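1-deoxy-D-xylulose 5-phosphate reductoisomerase (Zymomonas mobilis, PDB 1R0K) catalyses the NADPH-dependent rearrangement and reduction of 1-deoxy-D-xylulose 5-phosphate to 2-C-methyl-D-erythritol 4-phosphate, a step of isoprenoid biosynthesis that requires a divalent metal ion. Local coordinates at residues Thr119-Asn124 against Leu147-Glu152. Numbering follows the deposited sequence.
Sequences TVALAN and LPVDSE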
ATOM      1  N   THR B 119       5.629  12.004  20.966  1.00 11.42           N
ATOM      2  CA  THR B 119       5.822  11.016  19.908  1.00 11.03           C
ATOM      3  C   THR B 119       7.055  10.161  20.159  1.00 11.38           C
ATOM      4  O   THR B 119       8.141  10.671  20.443  1.00 12.20           O
ATOM      5  CB  THR B 119       5.935  11.692  18.518  1.00 11.32           C
ATOM      6  OG1 THR B 119       4.746  12.447  18.264  1.00 10.72           O
ATOM      7  CG2 THR B 119       6.082  10.647  17.414  1.00  8.92           C
ATOM      8  N   VAL B 120       6.871   8.848  20.067  1.00 10.73           N
ATOM      9  CA  VAL B 120       7.960   7.908  20.277  1.00  9.67           C
ATOM     10  C   VAL B 120       8.098   6.961  19.095  1.00 10.22           C
ATOM     11  O   VAL B 120       7.171   6.210  18.779  1.00 11.79           O
ATOM     12  CB  VAL B 120       7.733   7.059  21.546  1.00  9.87           C
ATOM     13  CG1 VAL B 120       8.904   6.106  21.763  1.00  8.66           C
ATOM     14  CG2 VAL B 120       7.552   7.969  22.756  1.00 10.30           C
ATOM     15  N   ALA B 121       9.242   7.023  18.424  1.00  9.45           N
ATOM     16  CA  ALA B 121       9.518   6.122  17.303  1.00 10.50           C
ATOM     17  C   ALA B 121      10.184   4.938  18.006  1.00 12.19           C
ATOM     18  O   ALA B 121      11.276   5.068  18.564  1.00 13.33           O
ATOM     19  CB  ALA B 121      10.483   6.788  16.299  1.00  9.21           C
ATOM     20  N   LEU B 122       9.517   3.788  17.989  1.00 14.02           N
ATOM     21  CA  LEU B 122      10.009   2.607  18.693  1.00 12.94           C
ATOM     22  C   LEU B 122      10.805   1.593  17.885  1.00 13.59           C
ATOM     23  O   LEU B 122      10.293   0.991  16.945  1.00 12.10           O
ATOM     24  CB  LEU B 122       8.835   1.891  19.366  1.00 14.16           C
ATOM     25  CG  LEU B 122       9.150   0.619  20.168  1.00 16.58           C
ATOM     26  CD1 LEU B 122      10.117   0.947  21.295  1.00 16.69           C
ATOM     27  CD2 LEU B 122       7.858   0.034  20.734  1.00 16.80           C
ATOM     28  N   ALA B 123      12.062   1.408  18.282  1.00 14.90           N
ATOM     29  CA  ALA B 123      12.958   0.456  17.640  1.00 15.92           C
ATOM     30  C   ALA B 123      13.291  -0.675  18.624  1.00 16.96           C
ATOM     31  O   ALA B 123      13.468  -1.825  18.221  1.00 20.32           O
ATOM     32  CB  ALA B 123      14.233   1.162  17.191  1.00 14.60           C
ATOM     33  N   ASN B 124      13.373  -0.346  19.911  1.00 18.34           N
ATOM     34  CA  ASN B 124      13.663  -1.340  20.950  1.00 18.26           C
ATOM     35  C   ASN B 124      12.626  -2.463  20.889  1.00 19.23           C
ATOM     36  O   ASN B 124      11.426  -2.212  20.977  1.00 18.36           O
ATOM     37  CB  ASN B 124      13.642  -0.677  22.334  1.00 17.62           C
ATOM     38  CG  ASN B 124      13.754  -1.687  23.474  1.00 18.97           C
ATOM     39  OD1 ASN B 124      12.751  -2.237  23.934  1.00 17.82           O
ATOM     40  ND2 ASN B 124      14.979  -1.941  23.923  1.00 17.82           N
ATOM     41  N   LEU B 147       5.095   5.104  17.083  1.00  9.60           N
ATOM     42  CA  LEU B 147       5.369   4.767  15.694  1.00  9.67           C
ATOM     43  C   LEU B 147       6.458   3.701  15.612  1.00 10.36           C
ATOM     44  O   LEU B 147       7.596   3.936  16.012  1.00 12.18           O
ATOM     45  CB  LEU B 147       5.806   6.025  14.937  1.00 10.88           C
ATOM     46  CG  LEU B 147       4.843   7.213  15.072  1.00 11.30           C
ATOM     47  CD1 LEU B 147       5.500   8.490  14.544  1.00 10.35           C
ATOM     48  CD2 LEU B 147       3.547   6.908  14.321  1.00 12.41           C
ATOM     49  N   PRO B 148       6.115   2.508  15.095  1.00  9.88           N
ATOM     50  CA  PRO B 148       7.075   1.403  14.969  1.00  9.30           C
ATOM     51  C   PRO B 148       8.120   1.691  13.895  1.00 11.13           C
ATOM     52  O   PRO B 148       7.783   2.095  12.782  1.00 10.00           O
ATOM     53  CB  PRO B 148       6.187   0.217  14.620  1.00  8.17           C
ATOM     54  CG  PRO B 148       5.093   0.867  13.787  1.00  9.08           C
ATOM     55  CD  PRO B 148       4.789   2.127  14.571  1.00  7.71           C
ATOM     56  N   VAL B 149       9.382   1.451  14.236  1.00 11.88           N
ATOM     57  CA  VAL B 149      10.499   1.720  13.336  1.00 12.94           C
ATOM     58  C   VAL B 149      10.955   0.572  12.436  1.00 13.05           C
ATOM     59  O   VAL B 149      11.328   0.797  11.283  1.00 12.47           O
ATOM     60  CB  VAL B 149      11.714   2.216  14.149  1.00 12.18           C
ATOM     61  CG1 VAL B 149      12.945   2.342  13.251  1.00 14.33           C
ATOM     62  CG2 VAL B 149      11.384   3.561  14.785  1.00 10.08           C
ATOM     63  N   ASP B 150      10.934  -0.652  12.950  1.00 13.34           N
ATOM     64  CA  ASP B 150      11.388  -1.791  12.163  1.00 12.68           C
ATOM     65  C   ASP B 150      10.608  -1.988  10.859  1.00 11.70           C
ATOM     66  O   ASP B 150       9.418  -1.692  10.777  1.00 10.31           O
ATOM     67  CB  ASP B 150      11.387  -3.052  13.031  1.00 13.87           C
ATOM     68  CG  ASP B 150      12.423  -2.983  14.149  1.00 20.70           C
ATOM     69  OD1 ASP B 150      13.361  -2.157  14.043  1.00 22.42           O
ATOM     70  OD2 ASP B 150      12.315  -3.750  15.129  1.00 23.70           O
ATOM     71  N   SER B 151      11.304  -2.498   9.845  1.00  9.72           N
ATOM     72  CA  SER B 151      10.749  -2.693   8.505  1.00 10.17           C
ATOM     73  C   SER B 151       9.354  -3.259   8.343  1.00 10.09           C
ATOM     74  O   SER B 151       8.526  -2.662   7.663  1.00 10.35           O
ATOM     75  CB  SER B 151      11.707  -3.529   7.656  1.00 12.42           C
ATOM     76  OG  SER B 151      12.929  -2.845   7.481  1.00 19.46           O
ATOM     77  N   GLU B 152       9.093  -4.416   8.935  1.00  8.10           N
ATOM     78  CA  GLU B 152       7.781  -5.028   8.807  1.00  9.50           C
ATOM     79  C   GLU B 152       6.692  -4.237   9.521  1.00  9.97           C
ATOM     80  O   GLU B 152       5.605  -4.019   8.979  1.00 11.60           O
ATOM     81  CB  GLU B 152       7.804  -6.454   9.361  1.00 10.57           C
ATOM     82  CG  GLU B 152       8.679  -7.442   8.591  1.00 12.62           C
ATOM     83  CD  GLU B 152      10.159  -7.330   8.916  1.00 11.67           C
ATOM     84  OE1 GLU B 152      10.522  -6.707   9.940  1.00 11.61           O
ATOM     85  OE2 GLU B 152      10.962  -7.889   8.144  1.00 10.64           O
TER
HETATM   86  O   HOH W   1       9.237  -1.839  15.333  1.00 19.35           O
HETATM   87  O   HOH W   2      15.064  -2.691  16.212  1.00 27.68           O
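The last two strands of the parallel Rossmann-type sheet pair here, Ala121 beside Leu147 and Leu122 beside Pro148, and their carboxyl ends run out into the predicted active site. Leu147 grips the neighbouring strand with both backbone polar groups: its N donates to Val120 O at 2.9 Å, and its O accepts Leu122 N at 2.8 Å. Pro148, between these bonds and the next (Val149 N to Leu122 O, 2.9 Å), turns its N and O toward the outer edge of the sheet, so lacking an N-H costs the pairing nothing; Asn154 ND2 takes its O. On the face shared by Ala121 and Leu147, the small Ala121 leaves room for Val149, whose CG2, anti to its own carbonyl carbon, reaches Ala121 CB at 3.7 Å. Val149 CB also meets Ala123 CB, while Thr119 directs its methyl CG2, anti to its own N, across Leu147 CD1 (3.6 Å), presenting carbon rather than hydroxyl to the leucine. Beyond the strands, water bridges the diverging chains: one molecule donates to Ala123 O (2.7 Å) and to Asp150 OD1 (2.8 Å). Asp150 and Glu152 are predicted manganese ligands and Asn124 a predicted NADPH contact, consistent with both sites sharing this carboxyl-terminal edge. Strand 96-99 flanks 119-122 on its other edge; helix 267-275 packs on Ala121, Leu147 and Val149, and helix 107-115 on Val120 and Leu122.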